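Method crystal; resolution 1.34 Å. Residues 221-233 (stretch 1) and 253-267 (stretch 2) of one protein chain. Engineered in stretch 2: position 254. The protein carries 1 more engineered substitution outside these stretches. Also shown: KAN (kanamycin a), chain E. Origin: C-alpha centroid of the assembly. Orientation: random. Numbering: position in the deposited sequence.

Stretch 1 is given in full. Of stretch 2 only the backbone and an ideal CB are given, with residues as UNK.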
# COMPACT_ATOMS: atom_id res chain seq x y z
N SER A 221 -11.63 -5.30 -3.84
CA SER A 221 -12.24 -4.23 -3.06
C SER A 221 -12.57 -3.06 -3.98
O SER A 221 -12.64 -3.21 -5.21
CB SER A 221 -11.31 -3.83 -1.90
OG SER A 221 -12.00 -3.03 -0.95
N ASP A 222 -12.76 -1.89 -3.39
CA ASP A 222 -13.15 -0.72 -4.15
C ASP A 222 -11.93 -0.17 -4.88
O ASP A 222 -10.96 0.22 -4.23
CB ASP A 222 -13.68 0.33 -3.18
CG ASP A 222 -14.28 1.54 -3.87
OD1 ASP A 222 -13.98 1.80 -5.06
OD2 ASP A 222 -15.04 2.25 -3.20
N PRO A 223 -11.94 -0.12 -6.22
CA PRO A 223 -10.76 0.41 -6.93
C PRO A 223 -10.40 1.83 -6.54
O PRO A 223 -9.23 2.22 -6.65
CB PRO A 223 -11.16 0.29 -8.41
CG PRO A 223 -12.68 0.29 -8.39
CD PRO A 223 -13.03 -0.47 -7.15
N ASP A 224 -11.36 2.62 -6.08
CA ASP A 224 -11.03 3.98 -5.64
C ASP A 224 -10.11 3.99 -4.43
O ASP A 224 -9.47 5.03 -4.16
CB ASP A 224 -12.31 4.76 -5.34
CG ASP A 224 -13.15 5.00 -6.58
OD1 ASP A 224 -12.59 4.99 -7.70
OD2 ASP A 224 -14.37 5.23 -6.43
N TYR A 225 -10.02 2.89 -3.68
CA TYR A 225 -9.10 2.87 -2.55
C TYR A 225 -7.65 3.03 -3.00
O TYR A 225 -6.82 3.54 -2.23
CB TYR A 225 -9.26 1.60 -1.70
CG TYR A 225 -8.49 1.75 -0.42
CD1 TYR A 225 -9.03 2.47 0.64
CD2 TYR A 225 -7.20 1.24 -0.28
CE1 TYR A 225 -8.32 2.66 1.81
CE2 TYR A 225 -6.48 1.42 0.89
CZ TYR A 225 -7.05 2.13 1.93
OH TYR A 225 -6.35 2.34 3.10
N ASP A 226 -7.31 2.62 -4.22
CA ASP A 226 -5.92 2.75 -4.66
C ASP A 226 -5.52 4.19 -4.92
O ASP A 226 -4.36 4.43 -5.28
CB ASP A 226 -5.62 1.85 -5.86
CG ASP A 226 -5.10 0.47 -5.45
OD1 ASP A 226 -4.80 0.22 -4.26
OD2 ASP A 226 -4.96 -0.38 -6.37
N TYR A 227 -6.42 5.15 -4.75
CA TYR A 227 -6.02 6.55 -4.77
C TYR A 227 -5.61 7.10 -3.41
O TYR A 227 -5.10 8.22 -3.36
CB TYR A 227 -7.17 7.42 -5.30
CG TYR A 227 -7.51 7.23 -6.76
CD1 TYR A 227 -6.62 7.63 -7.76
CD2 TYR A 227 -8.74 6.70 -7.14
CE1 TYR A 227 -6.94 7.49 -9.09
CE2 TYR A 227 -9.07 6.56 -8.49
CZ TYR A 227 -8.16 6.95 -9.45
OH TYR A 227 -8.45 6.84 -10.79
N VAL A 228 -5.80 6.35 -2.31
CA VAL A 228 -5.70 6.95 -0.97
C VAL A 228 -4.32 7.55 -0.71
O VAL A 228 -4.21 8.67 -0.21
CB VAL A 228 -6.15 5.98 0.14
CG1 VAL A 228 -5.25 4.77 0.25
CG2 VAL A 228 -6.22 6.71 1.48
N TYR A 229 -3.24 6.81 -1.04
CA TYR A 229 -1.90 7.32 -0.78
C TYR A 229 -1.37 8.19 -1.90
O TYR A 229 -0.46 9.00 -1.66
CB TYR A 229 -0.92 6.19 -0.41
CG TYR A 229 -1.43 5.42 0.79
CD1 TYR A 229 -1.57 6.04 2.03
CD2 TYR A 229 -1.79 4.08 0.68
CE1 TYR A 229 -2.07 5.35 3.12
CE2 TYR A 229 -2.29 3.39 1.77
CZ TYR A 229 -2.43 4.03 2.98
OH TYR A 229 -2.93 3.35 4.06
N LEU A 230 -1.93 8.09 -3.10
CA LEU A 230 -1.68 9.13 -4.08
C LEU A 230 -2.13 10.48 -3.54
O LEU A 230 -1.40 11.48 -3.63
CB LEU A 230 -2.37 8.81 -5.41
CG LEU A 230 -1.87 7.54 -6.12
CD1 LEU A 230 -2.51 7.42 -7.50
CD2 LEU A 230 -0.36 7.48 -6.20
N LEU A 231 -3.32 10.53 -2.95
CA LEU A 231 -3.81 11.79 -2.41
C LEU A 231 -2.99 12.22 -1.19
O LEU A 231 -2.54 13.36 -1.09
CB LEU A 231 -5.29 11.68 -2.07
CG LEU A 231 -5.96 12.97 -1.58
CD1 LEU A 231 -5.75 14.11 -2.58
CD2 LEU A 231 -7.45 12.77 -1.32
N GLU A 232 -2.77 11.29 -0.26
CA GLU A 232 -2.10 11.63 1.00
C GLU A 232 -0.64 12.00 0.76
O GLU A 232 -0.13 12.96 1.36
CB GLU A 232 -2.23 10.43 1.95
CG GLU A 232 -1.77 10.64 3.38
CD GLU A 232 -2.02 9.41 4.23
OE1 GLU A 232 -3.20 8.96 4.32
OE2 GLU A 232 -1.05 8.87 4.78
N ASP A 233 0.05 11.25 -0.11
CA ASP A 233 1.51 11.35 -0.23
C ASP A 233 1.99 12.02 -1.51
O ASP A 233 3.12 12.51 -1.53
CB ASP A 233 2.14 9.96 -0.16
CG ASP A 233 2.04 9.35 1.21
OD1 ASP A 233 1.87 10.10 2.20
OD2 ASP A 233 2.17 8.12 1.29
N UNK A 253 -16.35 14.94 -6.75
CA UNK A 253 -16.96 13.93 -5.89
C UNK A 253 -15.97 12.81 -5.58
O UNK A 253 -15.89 12.36 -4.43
CB UNK A 253 -18.22 13.36 -6.55
N UNK A 254 -15.21 12.37 -6.58
CA UNK A 254 -14.26 11.29 -6.35
C UNK A 254 -13.17 11.71 -5.38
O UNK A 254 -12.76 10.93 -4.51
CB UNK A 254 -13.64 10.84 -7.67
N UNK A 255 -12.68 12.95 -5.49
CA UNK A 255 -11.67 13.43 -4.55
C UNK A 255 -12.24 13.49 -3.14
O UNK A 255 -11.56 13.14 -2.16
CB UNK A 255 -11.15 14.81 -4.97
N UNK A 256 -13.50 13.92 -3.00
CA UNK A 256 -14.14 13.89 -1.68
C UNK A 256 -14.17 12.47 -1.13
O UNK A 256 -13.80 12.24 0.03
CB UNK A 256 -15.56 14.45 -1.76
N UNK A 257 -14.58 11.51 -1.95
CA UNK A 257 -14.59 10.11 -1.51
C UNK A 257 -13.21 9.66 -1.05
O UNK A 257 -13.06 9.07 0.03
CB UNK A 257 -15.08 9.20 -2.64
N UNK A 258 -12.18 9.94 -1.86
CA UNK A 258 -10.84 9.51 -1.48
C UNK A 258 -10.38 10.25 -0.22
O UNK A 258 -9.68 9.67 0.63
CB UNK A 258 -9.86 9.75 -2.63
N UNK A 259 -10.77 11.52 -0.06
CA UNK A 259 -10.38 12.25 1.14
C UNK A 259 -11.00 11.63 2.38
O UNK A 259 -10.40 11.69 3.46
CB UNK A 259 -10.79 13.72 1.03
N UNK A 260 -12.20 11.05 2.26
CA UNK A 260 -12.78 10.31 3.37
C UNK A 260 -11.92 9.10 3.72
O UNK A 260 -11.62 8.85 4.89
CB UNK A 260 -14.21 9.87 3.03
N UNK A 261 -11.48 8.34 2.70
CA UNK A 261 -10.53 7.26 2.94
C UNK A 261 -9.27 7.78 3.64
O UNK A 261 -8.70 7.08 4.48
CB UNK A 261 -10.16 6.58 1.62
N UNK A 262 -8.80 8.97 3.27
CA UNK A 262 -7.61 9.53 3.93
C UNK A 262 -7.88 9.76 5.41
O UNK A 262 -7.03 9.46 6.25
CB UNK A 262 -7.19 10.84 3.26
N UNK A 263 -9.05 10.33 5.74
CA UNK A 263 -9.42 10.47 7.15
C UNK A 263 -9.38 9.13 7.86
O UNK A 263 -8.81 9.00 8.95
CB UNK A 263 -10.81 11.09 7.28
N UNK A 264 -9.98 8.10 7.25
CA UNK A 264 -10.02 6.80 7.90
C UNK A 264 -8.62 6.21 8.03
O UNK A 264 -8.32 5.53 9.02
CB UNK A 264 -10.93 5.84 7.12
N UNK A 265 -7.74 6.50 7.07
CA UNK A 265 -6.35 6.07 7.19
C UNK A 265 -5.67 6.71 8.40
O UNK A 265 -4.91 6.04 9.11
CB UNK A 265 -5.58 6.41 5.91
N UNK A 266 -5.94 7.98 8.67
CA UNK A 266 -5.36 8.65 9.81
C UNK A 266 -5.85 7.98 11.10
O UNK A 266 -5.09 7.80 11.99
CB UNK A 266 -5.71 10.14 9.80
N UNK A 267 -7.11 7.60 11.18
CA UNK A 267 -7.65 6.89 12.33
C UNK A 267 -6.94 5.56 12.47
O UNK A 267 -6.55 5.20 13.54
CB UNK A 267 -9.16 6.69 12.20
C1 KAN E . 1.12 7.16 7.72
C2 KAN E . 0.22 8.33 8.14
C3 KAN E . 0.78 9.62 7.60
C4 KAN E . 2.19 9.78 8.16
C5 KAN E . 3.07 8.59 7.77
C6 KAN E . 4.45 8.69 8.39
C7 KAN E . 1.33 3.84 3.60
C8 KAN E . 1.38 3.45 5.08
C9 KAN E . 0.87 4.61 5.94
C10 KAN E . 1.65 5.90 5.68
C11 KAN E . 1.64 6.24 4.19
C12 KAN E . 2.18 5.08 3.36
C13 KAN E . 0.79 1.46 6.33
C14 KAN E . 0.57 -0.00 5.98
C15 KAN E . -0.89 -0.18 5.52
C16 KAN E . -1.83 0.32 6.61
C17 KAN E . -1.47 1.75 6.98
C18 KAN E . -2.33 2.19 8.16
N1 KAN E . 5.21 7.51 8.02
N2 KAN E . 2.43 7.43 3.92
N3 KAN E . 1.80 2.72 2.79
N4 KAN E . -1.21 -1.56 5.19
O5 KAN E . 2.48 7.33 8.12
O6 KAN E . -1.09 8.10 7.62
O7 KAN E . -0.03 10.74 8.00
O8 KAN E . 2.76 10.98 7.64
O9 KAN E . 1.01 7.02 6.31
O10 KAN E . 1.02 4.26 7.33
O11 KAN E . 0.55 2.29 5.20
O12 KAN E . -0.11 1.82 7.37
O13 KAN E . 1.51 -0.37 4.97
O14 KAN E . -3.20 0.31 6.18
O15 KAN E . -1.99 3.54 8.50

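Stretch 2 is helical throughout, with phi/psi near -63/-41. The angles need no glycine, and from 257 on the backbone N-H groups are used in helix hydrogen bonds, which disfavours proline. Its axis crosses helix 228-233 at 81°, and its middle lies closest.

Position 253 is out of reach of stretch 1, and much would fit. It is T253.

At 254 CA-to-CB points toward stretch 1, but nothing there lies within 5.5 Å of the ideal CB. A long side chain could reach the Y227 ring and D224; an apolar or a polar one would suit. The residue is L254, an engineered substitution. Its CD2 lies 4.2 Å from Y227 CE2, and its CD1 3.4 Å from D224 OD2.

Position 255 points sideways, and only a longer side chain would approach L231. A branched or long apolar residue is plausible. It is I255, whose CD1 comes 4.4 Å from L231 CD1.

Position 256 points away, so a polar residue is acceptable. It is R256, which makes no contact with stretch 1.

From 257 the CB points toward the carboxylates of D222 and D224, too far for a short side chain. Two acids favour a long basic residue, lysine or arginine. It is K257, almost fully extended with all four chi angles t. K257 NZ donates to D222 OD2 at 2.7 Å and to D224 OD2 at 2.8 Å, forming a salt bridge with each.

Position 258 faces stretch 1 at the closest backbone approach, 5.8 Å from V228 CA to the CA here. The ideal CB is 4.1 Å from L231 CD2 and 4.4 Å from Y227 CB. Space is short, so a small or medium apolar residue suits. V258 places CG1 3.8 Å from L231 CD2, and CG2 3.8 Å from Y227 CB.

Position 259 points away overall, yet its CB is near L231 CD2. A small residue would do. S259 helps surround the L231 knob, together with I255, V258 and 262; its OG donates to R256 O at 2.7 Å.

Position 260 is out of reach, and stretch 1 sets no preference. It is L260.

Position 261 points toward V228 and the Y225 ring, so a large apolar or aromatic residue fits. F261 packs CB 3.9 Å from V228 CG2. Y225 CD1 lies over one face of its ring, the two planes being oblique at 53°. Water 1 links F261 O to Y225 OH.

Position 262 points sideways, near V228, L231 and E232 OE1. A beta-branched or other medium apolar residue suits. V262 sets CG2 3.8 Å from V228 CG2.

Position 263 points away and 264 sideways; stretch 1 sets no preference. They are T263 and F264.

Position 265 points toward Y229 OH and E232. The hydroxyl invites an acceptor; the acid would favour a donor. Asparagine or a protonated acid could serve both. The residue is D265. Y229 OH donates to D265 OD1 at 2.7 Å. D265 OD2 is 2.7 Å from E232 OE1; the position of any proton there is left open.

Position 266 points sideways, but a long polar side chain could reach kanamycin. Q266 NE2 donates to KAN O7 at 2.9 Å.

Position 267 is out of reach, with no preference set. It is V267.

Stretch 2, residues 253-267: TLIRKVSLFVTFDQV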
# COMPACT_ATOMS: atom_id res chain seq x y z
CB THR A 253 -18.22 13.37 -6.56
OG1 THR A 253 -19.15 14.44 -6.78
CG2 THR A 253 -18.87 12.31 -5.70
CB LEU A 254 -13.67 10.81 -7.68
CG LEU A 254 -12.66 9.67 -7.60
CD1 LEU A 254 -13.20 8.43 -6.88
CD2 LEU A 254 -12.20 9.30 -9.00
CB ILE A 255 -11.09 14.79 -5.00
CG1 ILE A 255 -10.13 14.61 -6.17
CG2 ILE A 255 -10.43 15.53 -3.84
CD1 ILE A 255 -8.79 13.95 -5.80
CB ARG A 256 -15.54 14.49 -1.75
CG ARG A 256 -16.30 14.34 -0.44
CD ARG A 256 -15.61 15.04 0.73
NE ARG A 256 -15.40 16.46 0.48
CZ ARG A 256 -16.28 17.42 0.73
NH1 ARG A 256 -17.47 17.12 1.25
NH2 ARG A 256 -15.98 18.68 0.45
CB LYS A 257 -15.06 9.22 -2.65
CG LYS A 257 -15.18 7.76 -2.26
CD LYS A 257 -15.60 6.90 -3.44
CE LYS A 257 -15.57 5.43 -3.08
NZ LYS A 257 -15.96 4.57 -4.23
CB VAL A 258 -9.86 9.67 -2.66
CG1 VAL A 258 -8.46 9.23 -2.25
CG2 VAL A 258 -10.32 8.84 -3.82
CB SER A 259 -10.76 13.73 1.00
OG SER A 259 -12.13 13.95 1.28
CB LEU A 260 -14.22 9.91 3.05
CG LEU A 260 -15.21 11.09 3.01
CD1 LEU A 260 -16.48 10.72 2.24
CD2 LEU A 260 -15.56 11.60 4.40
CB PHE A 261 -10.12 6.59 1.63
CG PHE A 261 -11.22 5.83 0.93
CD1 PHE A 261 -12.32 5.35 1.62
CD2 PHE A 261 -11.14 5.59 -0.43
CE1 PHE A 261 -13.32 4.65 0.96
CE2 PHE A 261 -12.13 4.90 -1.09
CZ PHE A 261 -13.22 4.42 -0.40
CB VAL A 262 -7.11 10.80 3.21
CG1 VAL A 262 -6.01 11.47 4.02
CG2 VAL A 262 -6.59 10.47 1.83
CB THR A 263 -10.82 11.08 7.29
OG1 THR A 263 -10.86 12.37 6.65
CG2 THR A 263 -11.22 11.22 8.78
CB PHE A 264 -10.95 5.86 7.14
CG PHE A 264 -12.34 6.42 6.93
CD1 PHE A 264 -12.89 7.33 7.83
CD2 PHE A 264 -13.08 6.06 5.82
CE1 PHE A 264 -14.16 7.86 7.63
CE2 PHE A 264 -14.34 6.60 5.60
CZ PHE A 264 -14.88 7.49 6.51
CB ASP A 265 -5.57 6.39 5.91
CG ASP A 265 -4.12 5.97 6.00
OD1 ASP A 265 -3.87 4.76 6.15
OD2 ASP A 265 -3.23 6.84 5.93
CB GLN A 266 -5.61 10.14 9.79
CG GLN A 266 -5.05 10.89 8.61
CD GLN A 266 -3.60 10.60 8.30
OE1 GLN A 266 -3.21 9.49 8.16
NE2 GLN A 266 -2.84 11.57 8.16
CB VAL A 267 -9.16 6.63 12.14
CG1 VAL A 267 -9.71 5.62 13.09
CG2 VAL A 267 -9.90 7.91 12.24
O HOH W 1 -8.04 4.28 4.62
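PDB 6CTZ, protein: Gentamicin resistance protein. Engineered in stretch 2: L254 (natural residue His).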